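Local coordinates for Tle cognate immunity protein 4 C-terminal domain-containing protein (Pseudomonas aeruginosa PAO1, PDB 4R1D), which binds the lipase Tle4 and thereby probably shields its producer from this effector of the H2 type VI secretion system, at residues B[29-34]-B[108-113]; B[127-132]-B[152-157]; B[134-139]-B[146-151]. One frame throughout, in Å; residues are numbered along the deposited sequence.

Contact 1 lies within the N-terminal domain family of the immunity protein; contacts 2 and 3 each join that part to the C-terminal one. Contact 1 closes first, between the 30-33 hairpin turn and strand 107-115. That strand leads into helix 119-132, whose end makes contact 2 with strand 152-155. Contact 3 is nested inside the loop that contact 2 closes, and both reach the small antiparallel sheet 133-135, 152-155, 146-149. The centres of contacts 1 and 2 lie about 14 Å apart. W110 packs on L129, and Y108 OH probably bonds D150 O, tying contact 1 to the others; contact 1 also borders the partner chain.

Contact 1: residues B[29-34]-B[108-113]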
loop_
_atom_site.group_PDB
_atom_site.type_symbol
_atom_site.label_atom_id
_atom_site.label_comp_id
_atom_site.label_asym_id
_atom_site.label_seq_id
_atom_site.Cartn_x
_atom_site.Cartn_y
_atom_site.Cartn_z
ATOM N N TYR B 29 4.538 -17.023 -10.475
ATOM C CA TYR B 29 4.775 -15.780 -11.194
ATOM C C TYR B 29 5.887 -15.974 -12.215
ATOM O O TYR B 29 6.949 -16.516 -11.892
ATOM C CB TYR B 29 5.162 -14.663 -10.200
ATOM C CG TYR B 29 4.236 -14.585 -9.005
ATOM C CD1 TYR B 29 4.425 -15.414 -7.907
ATOM C CD2 TYR B 29 3.180 -13.681 -8.976
ATOM C CE1 TYR B 29 3.581 -15.357 -6.809
ATOM C CE2 TYR B 29 2.314 -13.617 -7.866
ATOM C CZ TYR B 29 2.527 -14.456 -6.799
ATOM O OH TYR B 29 1.697 -14.407 -5.701
ATOM N N LEU B 30 5.631 -15.515 -13.438
ATOM C CA LEU B 30 6.584 -15.630 -14.532
ATOM C C LEU B 30 6.928 -14.225 -15.031
ATOM O O LEU B 30 6.035 -13.447 -15.368
ATOM C CB LEU B 30 5.955 -16.452 -15.658
ATOM C CG LEU B 30 6.823 -16.856 -16.839
ATOM C CD1 LEU B 30 7.987 -17.740 -16.387
ATOM C CD2 LEU B 30 5.944 -17.567 -17.859
ATOM N N TRP B 31 8.225 -13.921 -15.080
ATOM C CA TRP B 31 8.688 -12.586 -15.433
ATOM C C TRP B 31 7.932 -11.555 -14.596
ATOM O O TRP B 31 7.616 -10.468 -15.058
ATOM C CB TRP B 31 8.549 -12.336 -16.941
ATOM C CG TRP B 31 9.383 -13.305 -17.749
ATOM C CD1 TRP B 31 8.942 -14.422 -18.402
ATOM C CD2 TRP B 31 10.796 -13.248 -17.965
ATOM N NE1 TRP B 31 9.997 -15.068 -19.002
ATOM C CE2 TRP B 31 11.147 -14.365 -18.752
ATOM C CE3 TRP B 31 11.801 -12.365 -17.557
ATOM C CZ2 TRP B 31 12.459 -14.618 -19.149
ATOM C CZ3 TRP B 31 13.103 -12.613 -17.956
ATOM C CH2 TRP B 31 13.422 -13.732 -18.742
ATOM N N GLY B 32 7.659 -11.917 -13.343
ATOM C CA GLY B 32 7.099 -10.986 -12.383
ATOM C C GLY B 32 5.584 -10.914 -12.336
ATOM O O GLY B 32 5.029 -10.322 -11.421
ATOM N N ASP B 33 4.910 -11.527 -13.307
ATOM C CA ASP B 33 3.451 -11.463 -13.389
ATOM C C ASP B 33 2.817 -12.815 -13.066
ATOM O O ASP B 33 3.328 -13.853 -13.468
ATOM C CB ASP B 33 3.041 -11.017 -14.796
ATOM C CG ASP B 33 3.523 -9.612 -15.119
ATOM O OD1 ASP B 33 3.402 -8.728 -14.244
ATOM O OD2 ASP B 33 4.032 -9.388 -16.235
ATOM N N ARG B 34 1.700 -12.806 -12.346
ATOM C CA ARG B 34 1.079 -14.061 -11.942
ATOM C C ARG B 34 0.553 -14.891 -13.108
ATOM O O ARG B 34 -0.105 -14.369 -14.005
ATOM C CB ARG B 34 -0.061 -13.788 -10.970
ATOM C CG ARG B 34 -0.786 -15.051 -10.523
ATOM C CD ARG B 34 -1.641 -14.773 -9.303
ATOM N NE ARG B 34 -2.415 -15.955 -8.935
ATOM C CZ ARG B 34 -3.517 -15.930 -8.189
ATOM N NH1 ARG B 34 -3.972 -14.776 -7.715
ATOM N NH2 ARG B 34 -4.162 -17.065 -7.911
ATOM N N TYR B 108 -4.960 -21.176 -18.334
ATOM C CA TYR B 108 -4.256 -20.220 -17.484
ATOM C C TYR B 108 -4.308 -18.822 -18.063
ATOM O O TYR B 108 -4.304 -18.650 -19.284
ATOM C CB TYR B 108 -2.790 -20.636 -17.317
ATOM C CG TYR B 108 -2.651 -22.032 -16.778
ATOM C CD1 TYR B 108 -2.415 -22.260 -15.427
ATOM C CD2 TYR B 108 -2.803 -23.131 -17.620
ATOM C CE1 TYR B 108 -2.306 -23.542 -14.936
ATOM C CE2 TYR B 108 -2.707 -24.402 -17.140
ATOM C CZ TYR B 108 -2.455 -24.611 -15.803
ATOM O OH TYR B 108 -2.354 -25.905 -15.346
ATOM N N ARG B 109 -4.332 -17.826 -17.178
ATOM C CA ARG B 109 -4.229 -16.435 -17.587
ATOM C C ARG B 109 -2.900 -15.882 -17.080
ATOM O O ARG B 109 -2.566 -16.053 -15.916
ATOM C CB ARG B 109 -5.375 -15.616 -17.005
ATOM C CG ARG B 109 -5.321 -14.157 -17.402
ATOM C CD ARG B 109 -6.386 -13.338 -16.686
ATOM N NE ARG B 109 -6.630 -12.071 -17.370
ATOM C CZ ARG B 109 -7.471 -11.134 -16.939
ATOM N NH1 ARG B 109 -8.144 -11.310 -15.812
ATOM N NH2 ARG B 109 -7.638 -10.014 -17.638
ATOM N N TRP B 110 -2.144 -15.235 -17.958
ATOM C CA TRP B 110 -0.857 -14.681 -17.582
ATOM C C TRP B 110 -0.764 -13.285 -18.182
ATOM O O TRP B 110 -0.469 -13.121 -19.370
ATOM C CB TRP B 110 0.281 -15.574 -18.078
ATOM C CG TRP B 110 1.646 -15.023 -17.747
ATOM C CD1 TRP B 110 2.080 -14.565 -16.530
ATOM C CD2 TRP B 110 2.748 -14.874 -18.650
ATOM N NE1 TRP B 110 3.399 -14.143 -16.621
ATOM C CE2 TRP B 110 3.827 -14.321 -17.911
ATOM C CE3 TRP B 110 2.931 -15.161 -20.007
ATOM C CZ2 TRP B 110 5.062 -14.050 -18.488
ATOM C CZ3 TRP B 110 4.179 -14.887 -20.581
ATOM C CH2 TRP B 110 5.219 -14.343 -19.819
ATOM N N LYS B 111 -1.052 -12.280 -17.367
ATOM C CA LYS B 111 -1.209 -10.924 -17.881
ATOM C C LYS B 111 -0.190 -9.986 -17.267
ATOM O O LYS B 111 0.038 -10.004 -16.060
ATOM C CB LYS B 111 -2.623 -10.406 -17.591
ATOM C CG LYS B 111 -2.864 -8.954 -18.025
ATOM C CD LYS B 111 -4.262 -8.490 -17.648
ATOM C CE LYS B 111 -4.462 -8.482 -16.144
ATOM N NZ LYS B 111 -5.784 -7.911 -15.760
ATOM N N GLY B 112 0.423 -9.157 -18.102
ATOM C CA GLY B 112 1.366 -8.191 -17.583
ATOM C C GLY B 112 1.757 -7.163 -18.615
ATOM O O GLY B 112 1.372 -7.256 -19.774
ATOM N N LYS B 113 2.528 -6.171 -18.189
ATOM C CA LYS B 113 2.927 -5.109 -19.110
ATOM C C LYS B 113 4.122 -5.511 -19.960
ATOM O O LYS B 113 5.011 -6.240 -19.512
ATOM C CB LYS B 113 3.216 -3.822 -18.331
ATOM C CG LYS B 113 1.976 -3.233 -17.705
ATOM C CD LYS B 113 2.243 -1.898 -17.045
ATOM C CE LYS B 113 2.598 -2.084 -15.585
ATOM N NZ LYS B 113 2.584 -0.784 -14.869
HETATM O O HOH W 1 5.435 -7.280 -17.106
HETATM O O HOH W 2 2.771 -6.069 -15.264
HETATM O O HOH W 3 -2.166 -12.726 -14.679
#
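D33 and G112 face each other at 5.7 Å between CA atoms, and R34 lies opposite W110, where strand 33-38 leaves the type I' turn L30-D33 and runs antiparallel to strand 107-115. The indole of W110 carries the contact. Its CG stands anti to the backbone N (chi1 178°), and the ring reaches the backbone of the hairpin turn. NE1 donates to L30 O at 3.0 Å; the oxygen lies near the ring plane, but the bond is bent, 139° at the hydrogen. NE1 makes a weak second bond to D33 O at 3.2 Å. L30 O also takes the turn's own D33 N, the two donors arriving from opposite faces of its plane. In one of its two modelled conformers, and so less securely, L30 makes a CH-pi contact, CD2 3.8 Å from the centroid of the six-membered ring of W110, while CD1 of W31 lies 3.9 Å from CZ2. D33 reaches the opposite strand at a glycine: OD2 sits 3.2 Å from G112 CA. Its carboxylate is linked through two waters to K113, OD2 to the carbonyl O and OD1 to the backbone N, and OD2 forms a salt bridge with R397 of the partner chain. A third water, bonded to R34 O (2.7 Å) and K111 N, stands between the strands. Strand 92-100 pairs with the other edge of strand 107-115, I125, S126 and L129 of helix 119-132 pack on W110, and R397 of the partner chain makes a cation-pi contact with the same indole.

Contact 2: residues B[127-132]-B[152-157]; sequences RALARN and AYIAGD
N132, the last residue of helix 119-132, meets A155 at the end of strand 152-155, where the helix passes straight into strand 133-135 of a small antiparallel sheet. The join is one nearly straight backbone bond: A155 N donates to N132 O at 2.8 Å, with 175° at the hydrogen. R134 and Y153 are paired in the same register two residues further on, so this bond carries the strand pairing back into the helix terminus. The final helical carbonyl, pointing beyond the last turn, thereby gains a partner from the sheet; the helix end would probably strengthen its pull on the N-H. The methyl of A155 also rests on this oxygen, CB to N132 O being 3.5 Å. The CB of N132 points toward the strand. It lies 3.5 Å from A155 O, and the amide follows at longer range, N132 ND2 being 3.8 Å from that oxygen. One turn earlier, L129 adds the apolar part: L129 CD1 meets I154 CD1 at 4.0 Å and reaches CG1 and CG2 from slightly farther off. CG2 of I154 in turn approaches N132 CB at 4.2 Å, so the isoleucine touches both helical side chains. L129 also packs on W110 and V99. The axes of the two short segments pass 7.6 Å apart, their directions 122° apart. This is a helix-to-strand junction, in which the carbonyl of the last helical residue already takes one bond in the register of the antiparallel pairing that follows, while its N-H still belongs to the helix.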
loop_
_atom_site.group_PDB
_atom_site.type_symbol
_atom_site.label_atom_id
_atom_site.label_comp_id
_atom_site.label_asym_id
_atom_site.label_seq_id
_atom_site.Cartn_x
_atom_site.Cartn_y
_atom_site.Cartn_z
ATOM N N ARG B 127 4.974 -17.649 -27.100
ATOM C CA ARG B 127 5.074 -18.796 -28.006
ATOM C C ARG B 127 5.736 -19.969 -27.295
ATOM O O ARG B 127 5.255 -21.105 -27.349
ATOM C CB ARG B 127 5.910 -18.461 -29.246
ATOM C CG ARG B 127 5.604 -17.137 -29.920
ATOM C CD ARG B 127 4.673 -17.290 -31.100
ATOM N NE ARG B 127 5.033 -18.405 -31.974
ATOM C CZ ARG B 127 4.222 -18.886 -32.913
ATOM N NH1 ARG B 127 3.034 -18.331 -33.097
ATOM N NH2 ARG B 127 4.592 -19.912 -33.666
ATOM N N ALA B 128 6.857 -19.690 -26.643
ATOM C CA ALA B 128 7.629 -20.720 -25.964
ATOM C C ALA B 128 6.849 -21.298 -24.785
ATOM O O ALA B 128 6.866 -22.503 -24.557
ATOM C CB ALA B 128 8.978 -20.167 -25.504
ATOM N N LEU B 129 6.165 -20.431 -24.042
ATOM C CA LEU B 129 5.320 -20.885 -22.942
ATOM C C LEU B 129 4.284 -21.892 -23.431
ATOM O O LEU B 129 4.059 -22.923 -22.797
ATOM C CB LEU B 129 4.610 -19.699 -22.266
ATOM C CG LEU B 129 3.702 -20.063 -21.083
ATOM C CD1 LEU B 129 4.452 -20.901 -20.045
ATOM C CD2 LEU B 129 3.107 -18.811 -20.431
ATOM N N ALA B 130 3.659 -21.592 -24.565
ATOM C CA ALA B 130 2.598 -22.458 -25.088
ATOM C C ALA B 130 3.150 -23.806 -25.556
ATOM O O ALA B 130 2.465 -24.828 -25.485
ATOM C CB ALA B 130 1.846 -21.767 -26.209
ATOM N N ARG B 131 4.388 -23.805 -26.040
ATOM C CA ARG B 131 5.067 -25.058 -26.373
ATOM C C ARG B 131 5.420 -25.867 -25.133
ATOM O O ARG B 131 5.367 -27.095 -25.162
ATOM C CB ARG B 131 6.352 -24.804 -27.168
ATOM C CG ARG B 131 6.133 -24.271 -28.573
ATOM C CD ARG B 131 7.414 -24.344 -29.405
ATOM N NE ARG B 131 8.478 -23.486 -28.890
ATOM C CZ ARG B 131 8.651 -22.215 -29.241
ATOM N NH1 ARG B 131 7.824 -21.647 -30.110
ATOM N NH2 ARG B 131 9.651 -21.512 -28.724
ATOM N N ASN B 132 5.780 -25.178 -24.048
ATOM C CA ASN B 132 6.367 -25.831 -22.881
ATOM C C ASN B 132 5.394 -26.192 -21.751
ATOM O O ASN B 132 5.784 -26.873 -20.802
ATOM C CB ASN B 132 7.489 -24.965 -22.290
ATOM C CG ASN B 132 8.614 -24.677 -23.285
ATOM O OD1 ASN B 132 8.857 -25.442 -24.224
ATOM N ND2 ASN B 132 9.317 -23.575 -23.063
ATOM N N ALA B 152 0.060 -28.340 -13.726
ATOM C CA ALA B 152 0.969 -28.359 -14.853
ATOM C C ALA B 152 2.405 -28.065 -14.456
ATOM O O ALA B 152 2.713 -27.861 -13.281
ATOM C CB ALA B 152 0.496 -27.366 -15.919
ATOM N N TYR B 153 3.286 -28.063 -15.449
ATOM C CA TYR B 153 4.626 -27.545 -15.253
ATOM C C TYR B 153 5.170 -26.967 -16.540
ATOM O O TYR B 153 4.829 -27.408 -17.632
ATOM C CB TYR B 153 5.574 -28.607 -14.702
ATOM C CG TYR B 153 5.841 -29.770 -15.635
ATOM C CD1 TYR B 153 4.944 -30.832 -15.736
ATOM C CD2 TYR B 153 7.005 -29.818 -16.385
ATOM C CE1 TYR B 153 5.199 -31.901 -16.582
ATOM C CE2 TYR B 153 7.268 -30.879 -17.227
ATOM C CZ TYR B 153 6.366 -31.914 -17.321
ATOM O OH TYR B 153 6.652 -32.964 -18.168
ATOM N N ILE B 154 6.011 -25.957 -16.401
ATOM C CA ILE B 154 6.628 -25.335 -17.551
ATOM C C ILE B 154 7.903 -26.110 -17.825
ATOM O O ILE B 154 8.866 -26.032 -17.065
ATOM C CB ILE B 154 6.912 -23.851 -17.268
ATOM C CG1 ILE B 154 5.611 -23.151 -16.876
ATOM C CG2 ILE B 154 7.561 -23.192 -18.493
ATOM C CD1 ILE B 154 5.781 -21.744 -16.326
ATOM N N ALA B 155 7.889 -26.910 -18.886
ATOM C CA ALA B 155 8.984 -27.838 -19.132
ATOM C C ALA B 155 10.243 -27.116 -19.610
ATOM O O ALA B 155 10.166 -26.107 -20.309
ATOM C CB ALA B 155 8.559 -28.902 -20.150
ATOM N N GLY B 156 11.400 -27.640 -19.223
ATOM C CA GLY B 156 12.664 -27.089 -19.663
ATOM C C GLY B 156 13.538 -26.665 -18.501
ATOM O O GLY B 156 13.128 -26.713 -17.337
ATOM N N ASP B 157 14.760 -26.261 -18.812
ATOM C CA ASP B 157 15.677 -25.810 -17.780
ATOM C C ASP B 157 16.471 -24.609 -18.264
ATOM O O ASP B 157 17.572 -24.340 -17.782
ATOM C CB ASP B 157 16.608 -26.942 -17.345
ATOM C CG ASP B 157 17.315 -27.594 -18.514
ATOM O OD1 ASP B 157 17.345 -26.991 -19.606
ATOM O OD2 ASP B 157 17.845 -28.713 -18.336
#

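Contact 3: residues B[134-139]-B[146-151]; sequences RSRAPK and GFCIDH
R136 NH2 donates to I149 O at 2.9 Å, the shortest polar bond between the two segments, with 155° at the hydrogen. I149 O lies close to the guanidinium plane, whereas the donor stands above the plane of the carbonyl. The other nitrogens find backbone oxygens too, NE on A152 O and NH1 on E140 O, so three carbonyls hold the group and fix its rotation. Over one face lies the sulphur of C148, offset toward the rim, with SG 3.8 Å from NE. The side chain starts with CG between the backbone N and the carbonyl carbon (chi1 73°) and then runs extended to NE. Its backbone is held as well. R136 N donates to H151 O at 3.0 Å and 167°, again from above the carbonyl plane, and S135 CA makes a CA-H...O contact to the same oxygen at 3.5 Å. Thus the backbone and the side-chain end of R136 span the turn between strands 146-149 and 152-155. Farther along, P138 CG approaches the imidazole of H151 obliquely, 4.1 Å from CE1. Beside them a water accepts from H151 N at 2.8 Å and gives a weak bond to P138 O, bridging the two backbones. Strand 152-155 runs between 133-135 and 146-149 in their sheet, with F147 paired to I154. Around this unit, C10 of strand 7-11 touches both R136 and C148, Y28 of strand 23-30 packs on I149, and the rings of Y37 and H106 meet H151.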
loop_
_atom_site.group_PDB
_atom_site.type_symbol
_atom_site.label_atom_id
_atom_site.label_comp_id
_atom_site.label_asym_id
_atom_site.label_seq_id
_atom_site.Cartn_x
_atom_site.Cartn_y
_atom_site.Cartn_z
ATOM N N ARG B 134 3.141 -28.208 -19.798
ATOM C CA ARG B 134 2.780 -29.627 -19.768
ATOM C C ARG B 134 1.837 -29.904 -18.609
ATOM O O ARG B 134 2.068 -29.442 -17.499
ATOM C CB ARG B 134 4.029 -30.491 -19.582
ATOM C CG ARG B 134 5.120 -30.288 -20.619
ATOM C CD ARG B 134 4.906 -31.136 -21.865
ATOM N NE ARG B 134 6.179 -31.436 -22.518
ATOM C CZ ARG B 134 6.726 -30.700 -23.483
ATOM N NH1 ARG B 134 6.109 -29.612 -23.925
ATOM N NH2 ARG B 134 7.890 -31.057 -24.011
ATOM N N SER B 135 0.782 -30.672 -18.854
ATOM C CA SER B 135 -0.139 -31.025 -17.776
ATOM C C SER B 135 0.465 -32.064 -16.815
ATOM O O SER B 135 1.333 -32.865 -17.204
ATOM C CB SER B 135 -1.441 -31.563 -18.373
ATOM O OG SER B 135 -1.149 -32.642 -19.250
ATOM N N ARG B 136 0.004 -32.049 -15.564
ATOM C CA ARG B 136 0.332 -33.083 -14.588
ATOM C C ARG B 136 -0.854 -33.225 -13.632
ATOM O O ARG B 136 -1.647 -32.296 -13.483
ATOM C CB ARG B 136 1.618 -32.740 -13.803
ATOM C CG ARG B 136 1.447 -31.608 -12.772
ATOM C CD ARG B 136 2.755 -31.208 -12.064
ATOM N NE ARG B 136 2.476 -30.058 -11.202
ATOM C CZ ARG B 136 2.247 -30.128 -9.891
ATOM N NH1 ARG B 136 2.316 -31.289 -9.258
ATOM N NH2 ARG B 136 1.964 -29.026 -9.206
ATOM N N ALA B 137 -0.988 -34.390 -13.005
ATOM C CA ALA B 137 -2.015 -34.584 -11.986
ATOM C C ALA B 137 -1.643 -33.724 -10.789
ATOM O O ALA B 137 -0.470 -33.393 -10.612
ATOM C CB ALA B 137 -2.107 -36.065 -11.594
ATOM N N PRO B 138 -2.639 -33.343 -9.968
ATOM C CA PRO B 138 -2.401 -32.363 -8.900
ATOM C C PRO B 138 -1.222 -32.693 -7.990
ATOM O O PRO B 138 -0.543 -31.767 -7.542
ATOM C CB PRO B 138 -3.710 -32.394 -8.104
ATOM C CG PRO B 138 -4.746 -32.734 -9.125
ATOM C CD PRO B 138 -4.065 -33.696 -10.085
ATOM N N LYS B 139 -0.982 -33.973 -7.711
ATOM C CA LYS B 139 0.138 -34.367 -6.859
ATOM C C LYS B 139 1.226 -35.155 -7.603
ATOM O O LYS B 139 2.127 -35.721 -6.995
ATOM C CB LYS B 139 -0.358 -35.139 -5.631
ATOM C CG LYS B 139 -1.354 -34.360 -4.769
ATOM C CD LYS B 139 -1.739 -35.165 -3.531
ATOM C CE LYS B 139 -3.192 -34.935 -3.123
ATOM N NZ LYS B 139 -4.156 -35.648 -4.016
ATOM N N GLY B 146 11.568 -28.754 -15.025
ATOM C CA GLY B 146 10.552 -27.739 -15.254
ATOM C C GLY B 146 10.015 -27.111 -13.984
ATOM O O GLY B 146 10.311 -27.576 -12.883
ATOM N N PHE B 147 9.200 -26.072 -14.162
ATOM C CA PHE B 147 8.663 -25.270 -13.071
ATOM C C PHE B 147 7.193 -25.638 -12.831
ATOM O O PHE B 147 6.335 -25.367 -13.665
ATOM C CB PHE B 147 8.807 -23.793 -13.451
ATOM C CG PHE B 147 8.420 -22.833 -12.358
ATOM C CD1 PHE B 147 9.344 -22.436 -11.402
ATOM C CD2 PHE B 147 7.142 -22.313 -12.303
ATOM C CE1 PHE B 147 8.984 -21.541 -10.403
ATOM C CE2 PHE B 147 6.783 -21.429 -11.309
ATOM C CZ PHE B 147 7.699 -21.043 -10.360
ATOM N N CYS B 148 6.910 -26.274 -11.700
ATOM C CA CYS B 148 5.567 -26.761 -11.420
ATOM C C CYS B 148 4.641 -25.654 -10.959
ATOM O O CYS B 148 5.008 -24.851 -10.113
ATOM C CB CYS B 148 5.593 -27.866 -10.369
ATOM S SG CYS B 148 6.222 -29.467 -10.987
ATOM N N ILE B 149 3.440 -25.638 -11.527
ATOM C CA ILE B 149 2.374 -24.743 -11.091
ATOM C C ILE B 149 1.115 -25.602 -10.895
ATOM O O ILE B 149 1.196 -26.834 -10.954
ATOM C CB ILE B 149 2.141 -23.624 -12.127
ATOM C CG1 ILE B 149 1.635 -24.205 -13.452
ATOM C CG2 ILE B 149 3.449 -22.842 -12.365
ATOM C CD1 ILE B 149 1.254 -23.163 -14.484
ATOM N N ASP B 150 -0.040 -24.977 -10.665
ATOM C CA ASP B 150 -1.280 -25.738 -10.527
ATOM C C ASP B 150 -1.517 -26.590 -11.768
ATOM O O ASP B 150 -1.580 -26.061 -12.873
ATOM C CB ASP B 150 -2.484 -24.810 -10.381
ATOM C CG ASP B 150 -2.305 -23.799 -9.287
ATOM O OD1 ASP B 150 -2.664 -24.100 -8.130
ATOM O OD2 ASP B 150 -1.798 -22.708 -9.585
ATOM N N HIS B 151 -1.654 -27.901 -11.578
ATOM C CA HIS B 151 -2.081 -28.804 -12.650
ATOM C C HIS B 151 -1.131 -28.900 -13.844
ATOM O O HIS B 151 -1.477 -29.482 -14.873
ATOM C CB HIS B 151 -3.467 -28.406 -13.158
ATOM C CG HIS B 151 -4.516 -28.375 -12.094
ATOM N ND1 HIS B 151 -5.113 -29.517 -11.601
ATOM C CD2 HIS B 151 -5.080 -27.337 -11.433
ATOM C CE1 HIS B 151 -6.000 -29.183 -10.679
ATOM N NE2 HIS B 151 -5.995 -27.865 -10.554
HETATM O O HOH W 4 -1.716 -29.034 -9.038
#